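Local coordinates for protein apicoplast TIC22, putative (Plasmodium falciparum 3D7, PDB 4E6Z) that probably serves as a chaperone needed to import proteins into the apicoplast, the plastid of the malaria parasite, at residues A[80-85]-A[128-133]; A[76-81]-A[265-270]; A[99-104]-A[167-172]; A[176-181]-A[191-196]. All blocks are in the same frame, centred on the assembly; numbering follows the deposited sequence.

From the N terminus, strand 78-83 opens two contacts at once. Contact 1 closes first, pairing its later half with strand 129-134; contact 2 closes last, when helix 261-272 returns to the strand's beginning, so contacts 3 and 4 nest inside its loop. Contact 3 starts before contact 1 has closed and ends after it, the two crossing along the chain; a probable backbone hydrogen bond from F80 N to F103 O (2.7 Å) ties them in space. Contact 4 follows in series, closing a short loop between helix 172-179 and strand 193-203. It touches contact 3 where S170 packs against Y192 and P193, tying the loop after strand 164-169 to the start of strand 193-203.

Contact 1 of 4, residues A[80-85]-A[128-133]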
# COMPACT_ATOMS: atom_id res chain seq x y z
N PHE A 80 -5.38 -3.94 -3.80
CA PHE A 80 -6.70 -4.55 -3.88
C PHE A 80 -7.73 -3.68 -4.59
O PHE A 80 -7.78 -2.47 -4.38
CB PHE A 80 -7.19 -4.94 -2.49
CG PHE A 80 -6.27 -5.88 -1.77
CD1 PHE A 80 -6.43 -7.25 -1.87
CD2 PHE A 80 -5.21 -5.39 -1.02
CE1 PHE A 80 -5.57 -8.12 -1.22
CE2 PHE A 80 -4.35 -6.25 -0.38
CZ PHE A 80 -4.53 -7.61 -0.47
N LEU A 81 -8.54 -4.32 -5.43
CA LEU A 81 -9.62 -3.64 -6.13
C LEU A 81 -10.92 -4.39 -5.94
O LEU A 81 -10.93 -5.58 -5.61
CB LEU A 81 -9.31 -3.52 -7.62
CG LEU A 81 -8.12 -2.68 -8.09
CD1 LEU A 81 -6.86 -3.50 -8.06
CD2 LEU A 81 -8.36 -2.16 -9.49
N ILE A 82 -12.03 -3.70 -6.14
CA ILE A 82 -13.33 -4.35 -6.13
C ILE A 82 -13.74 -4.55 -7.59
O ILE A 82 -13.66 -3.62 -8.40
CB ILE A 82 -14.38 -3.54 -5.35
CG1 ILE A 82 -14.06 -3.54 -3.86
CG2 ILE A 82 -15.77 -4.12 -5.57
CD1 ILE A 82 -12.79 -2.84 -3.49
N THR A 83 -14.14 -5.76 -7.94
CA THR A 83 -14.44 -6.07 -9.33
C THR A 83 -15.70 -6.91 -9.45
O THR A 83 -16.20 -7.42 -8.45
CB THR A 83 -13.29 -6.86 -9.99
OG1 THR A 83 -13.24 -8.18 -9.43
CG2 THR A 83 -11.96 -6.16 -9.78
N ASN A 84 -16.20 -7.04 -10.68
CA ASN A 84 -17.20 -8.06 -10.98
C ASN A 84 -16.49 -9.40 -11.09
O ASN A 84 -15.28 -9.49 -10.86
CB ASN A 84 -17.97 -7.72 -12.26
CG ASN A 84 -17.07 -7.64 -13.49
OD1 ASN A 84 -15.96 -8.18 -13.51
ND2 ASN A 84 -17.55 -6.96 -14.52
N TYR A 85 -17.23 -10.44 -11.45
CA TYR A 85 -16.67 -11.79 -11.48
C TYR A 85 -15.70 -12.02 -12.64
O TYR A 85 -14.93 -12.98 -12.63
CB TYR A 85 -17.79 -12.83 -11.49
CG TYR A 85 -18.36 -13.11 -10.11
CD1 TYR A 85 -18.54 -12.08 -9.19
CD2 TYR A 85 -18.73 -14.39 -9.73
CE1 TYR A 85 -19.05 -12.32 -7.94
CE2 TYR A 85 -19.25 -14.64 -8.48
CZ TYR A 85 -19.41 -13.61 -7.59
OH TYR A 85 -19.93 -13.85 -6.34
N ILE A 128 -19.96 -8.98 -6.94
CA ILE A 128 -18.70 -8.31 -6.62
C ILE A 128 -17.75 -9.09 -5.71
O ILE A 128 -18.18 -9.87 -4.86
CB ILE A 128 -18.93 -6.88 -6.06
CG1 ILE A 128 -19.72 -6.92 -4.76
CG2 ILE A 128 -19.63 -6.01 -7.09
CD1 ILE A 128 -19.91 -5.54 -4.17
N LYS A 129 -16.46 -8.87 -5.91
CA LYS A 129 -15.44 -9.56 -5.15
C LYS A 129 -14.22 -8.66 -5.01
O LYS A 129 -14.13 -7.62 -5.67
CB LYS A 129 -15.02 -10.86 -5.85
CG LYS A 129 -14.19 -10.62 -7.10
CD LYS A 129 -13.59 -11.90 -7.65
CE LYS A 129 -12.49 -11.58 -8.65
NZ LYS A 129 -12.59 -12.42 -9.88
N ILE A 130 -13.28 -9.08 -4.17
CA ILE A 130 -12.01 -8.38 -4.03
C ILE A 130 -11.02 -9.05 -4.96
O ILE A 130 -10.91 -10.27 -5.00
CB ILE A 130 -11.49 -8.47 -2.58
CG1 ILE A 130 -12.54 -7.97 -1.60
CG2 ILE A 130 -10.16 -7.71 -2.44
CD1 ILE A 130 -12.87 -6.50 -1.74
N HIS A 131 -10.29 -8.24 -5.72
CA HIS A 131 -9.28 -8.77 -6.62
C HIS A 131 -7.92 -8.15 -6.32
O HIS A 131 -7.82 -6.96 -6.02
CB HIS A 131 -9.68 -8.51 -8.07
CG HIS A 131 -8.71 -9.04 -9.07
ND1 HIS A 131 -8.37 -10.38 -9.14
CD2 HIS A 131 -8.00 -8.42 -10.05
CE1 HIS A 131 -7.49 -10.55 -10.11
NE2 HIS A 131 -7.25 -9.38 -10.68
N ASN A 132 -6.87 -8.96 -6.41
CA ASN A 132 -5.54 -8.48 -6.06
C ASN A 132 -4.62 -8.26 -7.26
O ASN A 132 -4.55 -9.09 -8.16
CB ASN A 132 -4.88 -9.42 -5.05
CG ASN A 132 -4.69 -10.82 -5.60
OD1 ASN A 132 -5.66 -11.53 -5.86
ND2 ASN A 132 -3.44 -11.22 -5.77
N ILE A 133 -3.94 -7.13 -7.26
CA ILE A 133 -2.82 -6.89 -8.16
C ILE A 133 -1.60 -6.52 -7.30
O ILE A 133 -1.62 -6.76 -6.09
CB ILE A 133 -3.12 -5.76 -9.16
CG1 ILE A 133 -3.33 -4.43 -8.43
CG2 ILE A 133 -4.36 -6.10 -9.99
CD1 ILE A 133 -3.45 -3.23 -9.33
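The F80 ring meets I130 and N132 obliquely: CD1 lies 3.8 Å from I130 CG2, CE1 reaches N132 CB, and the ring and the N132 amide are turned 42° apart. At the other end the poorly ordered Y85 ring has I128 N at its edge, near the ring plane. Mid-strand, T83 CG2 packs against H131 CB at 3.7 Å, oblique to the imidazole. I82 and I130 run side by side on the face that F80 and N132 share, I82 CG1 to I130 CD1 3.8 Å. On the face of L81, T83, K129 and H131, T83 OG1 sits between backbone N and carbonyl carbon (chi1 69°), beside K129 CG, and gives its hydrogen to N84 O (2.8 Å); K129 NZ is bonded to S87 OG. L81 CD1 fits against I133 CD1 at 3.6 Å. Two reciprocal backbone pairs, L81 with H131 and T83 with K129, clamp the strands; H131 N to L81 O is 2.7 Å and nearly straight at 172°. This is a regular antiparallel β pair, its hydrogen-bonded and non-hydrogen-bonded positions alternating, whose F80, I82 and I130 side is covered by helices 106-119 and 261-272.

Contact 2 of 4, residues A[76-81]-A[265-270]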
# COMPACT_ATOMS: atom_id res chain seq x y z
N VAL A 76 6.17 -7.10 -4.66
CA VAL A 76 5.80 -7.84 -3.46
C VAL A 76 4.72 -7.13 -2.64
O VAL A 76 4.22 -7.67 -1.66
CB VAL A 76 7.02 -8.10 -2.55
CG1 VAL A 76 8.13 -8.77 -3.35
CG2 VAL A 76 7.51 -6.79 -1.95
N ILE A 77 4.37 -5.92 -3.04
CA ILE A 77 3.33 -5.17 -2.36
C ILE A 77 1.97 -5.40 -3.02
O ILE A 77 1.76 -5.00 -4.16
CB ILE A 77 3.63 -3.66 -2.36
CG1 ILE A 77 5.03 -3.39 -1.81
CG2 ILE A 77 2.57 -2.91 -1.57
CD1 ILE A 77 5.53 -1.99 -2.08
N PRO A 78 1.05 -6.07 -2.30
CA PRO A 78 -0.30 -6.34 -2.79
C PRO A 78 -1.13 -5.06 -2.90
O PRO A 78 -0.96 -4.15 -2.08
CB PRO A 78 -0.90 -7.24 -1.70
CG PRO A 78 0.27 -7.74 -0.91
CD PRO A 78 1.27 -6.64 -0.96
N VAL A 79 -1.99 -5.00 -3.91
CA VAL A 79 -2.96 -3.92 -4.05
C VAL A 79 -4.32 -4.54 -4.35
O VAL A 79 -4.42 -5.54 -5.06
CB VAL A 79 -2.58 -2.95 -5.17
CG1 VAL A 79 -3.67 -1.88 -5.37
CG2 VAL A 79 -1.24 -2.31 -4.88
N PHE A 80 -5.38 -3.94 -3.80
CA PHE A 80 -6.70 -4.55 -3.88
C PHE A 80 -7.73 -3.68 -4.59
O PHE A 80 -7.78 -2.47 -4.38
CB PHE A 80 -7.19 -4.94 -2.49
CG PHE A 80 -6.27 -5.88 -1.77
CD1 PHE A 80 -6.43 -7.25 -1.87
CD2 PHE A 80 -5.21 -5.39 -1.02
CE1 PHE A 80 -5.57 -8.12 -1.22
CE2 PHE A 80 -4.35 -6.25 -0.38
CZ PHE A 80 -4.53 -7.61 -0.47
N LEU A 81 -8.54 -4.32 -5.43
CA LEU A 81 -9.62 -3.64 -6.13
C LEU A 81 -10.92 -4.39 -5.94
O LEU A 81 -10.93 -5.58 -5.61
CB LEU A 81 -9.31 -3.52 -7.62
CG LEU A 81 -8.12 -2.68 -8.09
CD1 LEU A 81 -6.86 -3.50 -8.06
CD2 LEU A 81 -8.36 -2.16 -9.49
N LYS A 265 -1.10 -11.91 4.11
CA LYS A 265 -1.88 -12.99 4.69
C LYS A 265 -3.26 -13.08 4.02
O LYS A 265 -3.83 -14.16 3.89
CB LYS A 265 -2.04 -12.76 6.19
CG LYS A 265 -1.96 -14.00 7.05
CD LYS A 265 -1.44 -13.64 8.44
CE LYS A 265 -2.12 -12.38 8.96
NZ LYS A 265 -1.45 -11.86 10.20
N TYR A 266 -3.77 -11.93 3.60
CA TYR A 266 -5.10 -11.84 3.00
C TYR A 266 -5.16 -12.51 1.63
O TYR A 266 -6.23 -12.92 1.18
CB TYR A 266 -5.53 -10.37 2.87
CG TYR A 266 -6.99 -10.18 2.54
CD1 TYR A 266 -7.41 -10.12 1.22
CD2 TYR A 266 -7.94 -10.05 3.54
CE1 TYR A 266 -8.75 -9.94 0.91
CE2 TYR A 266 -9.27 -9.88 3.24
CZ TYR A 266 -9.67 -9.82 1.92
OH TYR A 266 -11.00 -9.65 1.61
N LEU A 267 -4.01 -12.61 0.97
CA LEU A 267 -3.94 -13.27 -0.33
C LEU A 267 -4.31 -14.74 -0.23
O LEU A 267 -4.80 -15.33 -1.18
CB LEU A 267 -2.54 -13.12 -0.93
CG LEU A 267 -2.04 -11.70 -1.18
CD1 LEU A 267 -0.64 -11.72 -1.76
CD2 LEU A 267 -2.99 -10.96 -2.09
N ASP A 268 -4.06 -15.33 0.94
CA ASP A 268 -4.43 -16.72 1.18
C ASP A 268 -5.94 -16.89 1.13
O ASP A 268 -6.45 -17.88 0.62
CB ASP A 268 -3.89 -17.21 2.53
CG ASP A 268 -2.38 -17.32 2.55
OD1 ASP A 268 -1.75 -17.23 1.47
OD2 ASP A 268 -1.81 -17.49 3.65
N LYS A 269 -6.66 -15.91 1.67
CA LYS A 269 -8.13 -15.96 1.71
C LYS A 269 -8.75 -15.92 0.32
O LYS A 269 -9.67 -16.67 0.02
CB LYS A 269 -8.69 -14.82 2.56
CG LYS A 269 -10.20 -14.68 2.46
CD LYS A 269 -10.73 -13.52 3.28
CE LYS A 269 -12.23 -13.36 3.10
NZ LYS A 269 -12.80 -12.26 3.94
N LEU A 270 -8.25 -15.03 -0.53
CA LEU A 270 -8.77 -14.86 -1.87
C LEU A 270 -8.63 -16.12 -2.71
O LEU A 270 -9.49 -16.42 -3.54
CB LEU A 270 -8.07 -13.69 -2.57
CG LEU A 270 -8.37 -12.30 -2.01
CD1 LEU A 270 -7.64 -11.23 -2.81
CD2 LEU A 270 -9.87 -12.04 -2.00
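F80 and Y266 are brought together by different first torsions: the phenylalanine CG stands anti to its carbonyl carbon (chi1 -58°), the tyrosine CG anti to its backbone N (chi1 -168°). F80 CE1 is the point where three side chains of helix 261-272 converge. Y266 CD1 approaches it to 3.7 Å, L267 CD2 to 3.9 Å and L270 CD1 to 4.1 Å; the last of these sits at the phenylalanine edge near the ring plane, the other two come in obliquely. The two aromatic planes stand 87° apart with centroids separated by 5.5 Å, an oblique approach. Two residues earlier on the strand, P78 presents its ring carbon CG to L267 CD1 at 4.2 Å, the two side chains crossing at about a right angle. P78 and F80 point to the helix, whereas V79 between them points away; its side chain touches M135 and A138 of helix 135-150. Residues 266, 267 and 270 lie on one side of the helix, and the axis of 265-270 passes 10.3 Å from that of strand 78-81. P106 and A109 of helix 106-119 also pack on F80, and L267 and L270 continue onto N132 of the neighbouring strand. Across the two segments the contact is carried entirely by carbon atoms. Such chemistry implies hydrophobic attachment of this part of the C-terminal helix to the strand, while Y266 OH, by a hydrogen bond, and K269 NZ, by a salt bridge, both reach E110 OE2.

Contact 3 of 4, residues A[99-104]-A[167-172]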
# COMPACT_ATOMS: atom_id res chain seq x y z
N VAL A 99 -12.89 7.36 -12.48
CA VAL A 99 -11.99 6.96 -11.41
C VAL A 99 -12.18 5.52 -10.95
O VAL A 99 -13.29 5.08 -10.71
CB VAL A 99 -12.13 7.89 -10.19
CG1 VAL A 99 -11.29 7.37 -9.04
CG2 VAL A 99 -11.71 9.30 -10.56
N CYS A 100 -11.06 4.81 -10.82
CA CYS A 100 -11.06 3.50 -10.18
C CYS A 100 -10.21 3.54 -8.91
O CYS A 100 -9.22 4.26 -8.84
CB CYS A 100 -10.58 2.41 -11.14
SG CYS A 100 -11.79 1.99 -12.44
N TYR A 101 -10.62 2.76 -7.91
CA TYR A 101 -9.98 2.77 -6.60
C TYR A 101 -9.09 1.56 -6.36
O TYR A 101 -9.50 0.42 -6.57
CB TYR A 101 -11.05 2.85 -5.51
CG TYR A 101 -11.80 4.16 -5.51
CD1 TYR A 101 -11.30 5.28 -4.86
CD2 TYR A 101 -13.01 4.29 -6.19
CE1 TYR A 101 -11.98 6.48 -4.87
CE2 TYR A 101 -13.70 5.49 -6.21
CZ TYR A 101 -13.17 6.58 -5.54
OH TYR A 101 -13.85 7.78 -5.55
N MSE A 102 -7.86 1.82 -5.92
CA MSE A 102 -6.93 0.76 -5.59
C MSE A 102 -6.51 0.91 -4.13
O MSE A 102 -6.03 1.97 -3.72
CB MSE A 102 -5.71 0.84 -6.49
CG MSE A 102 -6.06 0.86 -7.96
SE MSE A 102 -4.49 0.94 -9.10
CE MSE A 102 -3.70 2.60 -8.46
N PHE A 103 -6.70 -0.14 -3.34
CA PHE A 103 -6.44 -0.07 -1.90
C PHE A 103 -5.18 -0.83 -1.51
O PHE A 103 -4.94 -1.95 -1.97
CB PHE A 103 -7.64 -0.62 -1.12
CG PHE A 103 -8.92 0.12 -1.38
CD1 PHE A 103 -9.31 1.17 -0.56
CD2 PHE A 103 -9.75 -0.24 -2.44
CE1 PHE A 103 -10.49 1.86 -0.80
CE2 PHE A 103 -10.93 0.44 -2.68
CZ PHE A 103 -11.31 1.49 -1.86
N LEU A 104 -4.36 -0.22 -0.66
CA LEU A 104 -3.18 -0.89 -0.14
C LEU A 104 -3.56 -1.82 1.00
O LEU A 104 -2.83 -2.76 1.32
CB LEU A 104 -2.13 0.13 0.32
CG LEU A 104 -1.26 0.68 -0.81
CD1 LEU A 104 -0.66 2.04 -0.45
CD2 LEU A 104 -0.17 -0.31 -1.19
N LYS A 167 -6.79 5.65 -8.73
CA LYS A 167 -6.50 6.31 -7.46
C LYS A 167 -6.05 5.32 -6.39
O LYS A 167 -6.79 4.41 -6.01
CB LYS A 167 -7.74 7.07 -6.98
CG LYS A 167 -7.59 7.73 -5.62
CD LYS A 167 -8.91 8.35 -5.17
CE LYS A 167 -9.27 9.56 -6.00
NZ LYS A 167 -8.31 10.68 -5.81
N LEU A 168 -4.82 5.50 -5.91
CA LEU A 168 -4.26 4.63 -4.89
C LEU A 168 -4.67 5.12 -3.50
O LEU A 168 -4.49 6.29 -3.17
CB LEU A 168 -2.74 4.57 -5.01
CG LEU A 168 -1.95 3.64 -4.08
CD1 LEU A 168 -2.29 2.18 -4.33
CD2 LEU A 168 -0.46 3.87 -4.24
N ILE A 169 -5.21 4.22 -2.68
CA ILE A 169 -5.64 4.56 -1.33
C ILE A 169 -4.78 3.88 -0.26
O ILE A 169 -4.87 2.66 -0.08
CB ILE A 169 -7.10 4.14 -1.09
CG1 ILE A 169 -7.99 4.60 -2.25
CG2 ILE A 169 -7.60 4.69 0.24
CD1 ILE A 169 -7.99 6.09 -2.46
N SER A 170 -3.98 4.66 0.46
CA SER A 170 -3.18 4.12 1.55
C SER A 170 -4.08 3.54 2.64
O SER A 170 -5.24 3.91 2.75
CB SER A 170 -2.27 5.19 2.16
OG SER A 170 -1.19 5.51 1.29
N SER A 171 -3.54 2.62 3.43
CA SER A 171 -4.27 2.05 4.55
C SER A 171 -4.83 3.16 5.44
O SER A 171 -4.09 4.02 5.91
CB SER A 171 -3.36 1.14 5.38
OG SER A 171 -4.02 0.70 6.55
N LYS A 172 -6.14 3.13 5.66
CA LYS A 172 -6.79 4.14 6.48
C LYS A 172 -6.17 4.18 7.87
O LYS A 172 -5.95 5.25 8.44
CB LYS A 172 -8.29 3.85 6.57
CG LYS A 172 -9.09 4.89 7.33
CD LYS A 172 -10.49 4.39 7.62
CE LYS A 172 -11.36 5.49 8.21
NZ LYS A 172 -11.63 6.58 7.22
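Y101 and K167 lie side by side and point the same way, the lysine chain passing the phenol so that its CD is 3.6 Å from Y101 CE1. V99 CG1 lies over one face of that ring, offset toward the rim, and I169 CD1 touches its edge near the ring plane. F103 and I169 repeat the parallel alignment on the same face, F103 CD1 resting 3.7 Å from I169 CB. On the reverse face, selenomethionine M102 crosses L168 at about a right angle, its chain bent at chi3 (-59°), with CE reaching L168 CB at 4.1 Å. These pairs follow from a parallel β register, in which strand 164-169 runs beside strand 97-103, the middle strand of a mixed sheet. K167 N bonds to C100 O and K167 O accepts the N-H of M102, both at 2.8 Å; I169 N bonds to M102 O and I169 O to L104 N. Helix 106-119 covers F103 and Y101, and helix 135-150 covers M102 and L168, placing the sheet between helical layers. L104 CG packs obliquely on L168 CD1 (4.0 Å). Y101 OH is bonded to E94 OE1, and S171 OG, at the N-cap of helix 172-179, bonds weakly to Q174 N.

Contact 4 of 4, residues A[176-181]-A[191-196]; sequences QNALYY and MYPVFY
A178, on helix 172-179, lies opposite P193, where strand 193-203 begins, their CA atoms 6.6 Å apart. The A178 methyl touches two partners: CB meets P193 CB at 3.8 Å and, at the same distance, F195 CZ. P193 and F195 both point toward the helix, while V194 between them points away, as expected of an extended strand, and its side chain touches F214, M243 and L246. F195 carries its CG anti to the carbonyl carbon, beside the backbone N (chi1 -53°), and the distal ring carbons do the touching. The phenyl ring turns its edge, not a face, to the helix backbone: A178 N lies in the ring plane and A178 CA near it, 3.7 Å from F195 CE1. N177 adds its CB to F195 CZ at 4.1 Å, approaching obliquely, and its amide is turned instead to Q174, ND2 bonding OE1. Further along, Y181 CD2 comes to 4.5 Å from F195 CE1, a loose touch at the phenyl edge. L219 of helix 216-227 also packs on F195, and that helix reaches N177 and Y181. Strand 193-203 is an inner strand of a mixed sheet, hydrogen-bonded on its two sides through V194 with L241 and F195 with F213. Helix 172-179 thus packs on one face of this sheet, at the inner strand to which a short irregular loop joins it.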
# COMPACT_ATOMS: atom_id res chain seq x y z
N GLN A 176 -3.64 7.21 9.81
CA GLN A 176 -3.87 7.69 11.16
C GLN A 176 -2.62 7.52 12.02
O GLN A 176 -2.21 8.44 12.73
CB GLN A 176 -5.05 6.97 11.80
CG GLN A 176 -5.42 7.54 13.16
CD GLN A 176 -5.65 9.04 13.13
OE1 GLN A 176 -6.62 9.53 12.54
NE2 GLN A 176 -4.75 9.78 13.78
N ASN A 177 -2.02 6.33 11.96
CA ASN A 177 -0.80 6.05 12.71
C ASN A 177 0.31 7.04 12.40
O ASN A 177 1.11 7.40 13.27
CB ASN A 177 -0.33 4.62 12.43
CG ASN A 177 -1.19 3.57 13.11
OD1 ASN A 177 -1.91 3.87 14.06
ND2 ASN A 177 -1.11 2.34 12.63
N ALA A 178 0.37 7.48 11.14
CA ALA A 178 1.44 8.34 10.67
C ALA A 178 1.31 9.78 11.15
O ALA A 178 2.31 10.49 11.31
CB ALA A 178 1.52 8.30 9.15
N LEU A 179 0.08 10.22 11.40
CA LEU A 179 -0.17 11.59 11.84
C LEU A 179 0.61 11.93 13.10
O LEU A 179 1.11 13.04 13.25
CB LEU A 179 -1.66 11.83 12.07
CG LEU A 179 -2.48 12.03 10.80
CD1 LEU A 179 -3.92 12.36 11.16
CD2 LEU A 179 -1.86 13.14 9.97
N TYR A 180 0.70 10.95 14.00
CA TYR A 180 1.43 11.11 15.25
C TYR A 180 2.84 11.63 14.99
O TYR A 180 3.33 12.50 15.70
CB TYR A 180 1.47 9.77 15.99
CG TYR A 180 2.20 9.79 17.31
CD1 TYR A 180 3.51 9.34 17.41
CD2 TYR A 180 1.58 10.26 18.46
CE1 TYR A 180 4.18 9.35 18.62
CE2 TYR A 180 2.24 10.27 19.67
CZ TYR A 180 3.55 9.82 19.75
OH TYR A 180 4.21 9.83 20.95
N TYR A 181 3.48 11.09 13.96
CA TYR A 181 4.89 11.37 13.69
C TYR A 181 5.12 12.59 12.81
O TYR A 181 6.26 12.95 12.52
CB TYR A 181 5.56 10.13 13.08
CG TYR A 181 5.48 8.93 14.00
CD1 TYR A 181 6.39 8.77 15.04
CD2 TYR A 181 4.48 7.98 13.84
CE1 TYR A 181 6.31 7.68 15.89
CE2 TYR A 181 4.40 6.89 14.68
CZ TYR A 181 5.31 6.74 15.70
OH TYR A 181 5.22 5.65 16.53
N MSE A 191 0.95 11.74 2.40
CA MSE A 191 0.41 11.11 1.20
C MSE A 191 0.33 9.58 1.30
O MSE A 191 -0.72 9.03 1.60
CB MSE A 191 1.23 11.52 -0.03
CG MSE A 191 0.81 12.84 -0.65
SE MSE A 191 -0.80 12.69 -1.76
CE MSE A 191 -2.16 12.50 -0.37
N TYR A 192 1.45 8.92 1.02
CA TYR A 192 1.50 7.47 1.04
C TYR A 192 2.54 7.00 2.05
O TYR A 192 3.68 6.70 1.69
CB TYR A 192 1.82 6.92 -0.34
CG TYR A 192 0.82 7.33 -1.40
CD1 TYR A 192 -0.34 6.59 -1.62
CD2 TYR A 192 1.02 8.46 -2.17
CE1 TYR A 192 -1.26 6.96 -2.58
CE2 TYR A 192 0.11 8.84 -3.14
CZ TYR A 192 -1.03 8.09 -3.34
OH TYR A 192 -1.94 8.47 -4.30
N PRO A 193 2.14 6.95 3.33
CA PRO A 193 3.05 6.68 4.44
C PRO A 193 3.71 5.30 4.41
O PRO A 193 3.08 4.29 4.10
CB PRO A 193 2.14 6.80 5.67
CG PRO A 193 0.76 6.57 5.15
CD PRO A 193 0.76 7.17 3.78
N VAL A 194 5.01 5.29 4.71
CA VAL A 194 5.71 4.07 5.09
C VAL A 194 6.55 4.42 6.31
O VAL A 194 6.96 5.57 6.47
CB VAL A 194 6.58 3.51 3.94
CG1 VAL A 194 5.71 2.82 2.90
CG2 VAL A 194 7.41 4.61 3.31
N PHE A 195 6.79 3.45 7.17
CA PHE A 195 7.47 3.69 8.44
C PHE A 195 8.85 3.03 8.49
O PHE A 195 9.05 1.95 7.93
CB PHE A 195 6.62 3.17 9.60
CG PHE A 195 5.21 3.70 9.60
CD1 PHE A 195 4.88 4.83 10.33
CD2 PHE A 195 4.21 3.06 8.88
CE1 PHE A 195 3.59 5.32 10.33
CE2 PHE A 195 2.91 3.54 8.89
CZ PHE A 195 2.60 4.67 9.61
N TYR A 196 9.79 3.68 9.16
CA TYR A 196 11.10 3.07 9.38
C TYR A 196 11.73 3.53 10.69
O TYR A 196 11.33 4.54 11.26
CB TYR A 196 12.05 3.33 8.20
CG TYR A 196 12.72 4.68 8.22
CD1 TYR A 196 14.03 4.82 8.67
CD2 TYR A 196 12.05 5.82 7.79
CE1 TYR A 196 14.65 6.05 8.69
CE2 TYR A 196 12.67 7.06 7.81
CZ TYR A 196 13.97 7.17 8.26
OH TYR A 196 14.58 8.40 8.28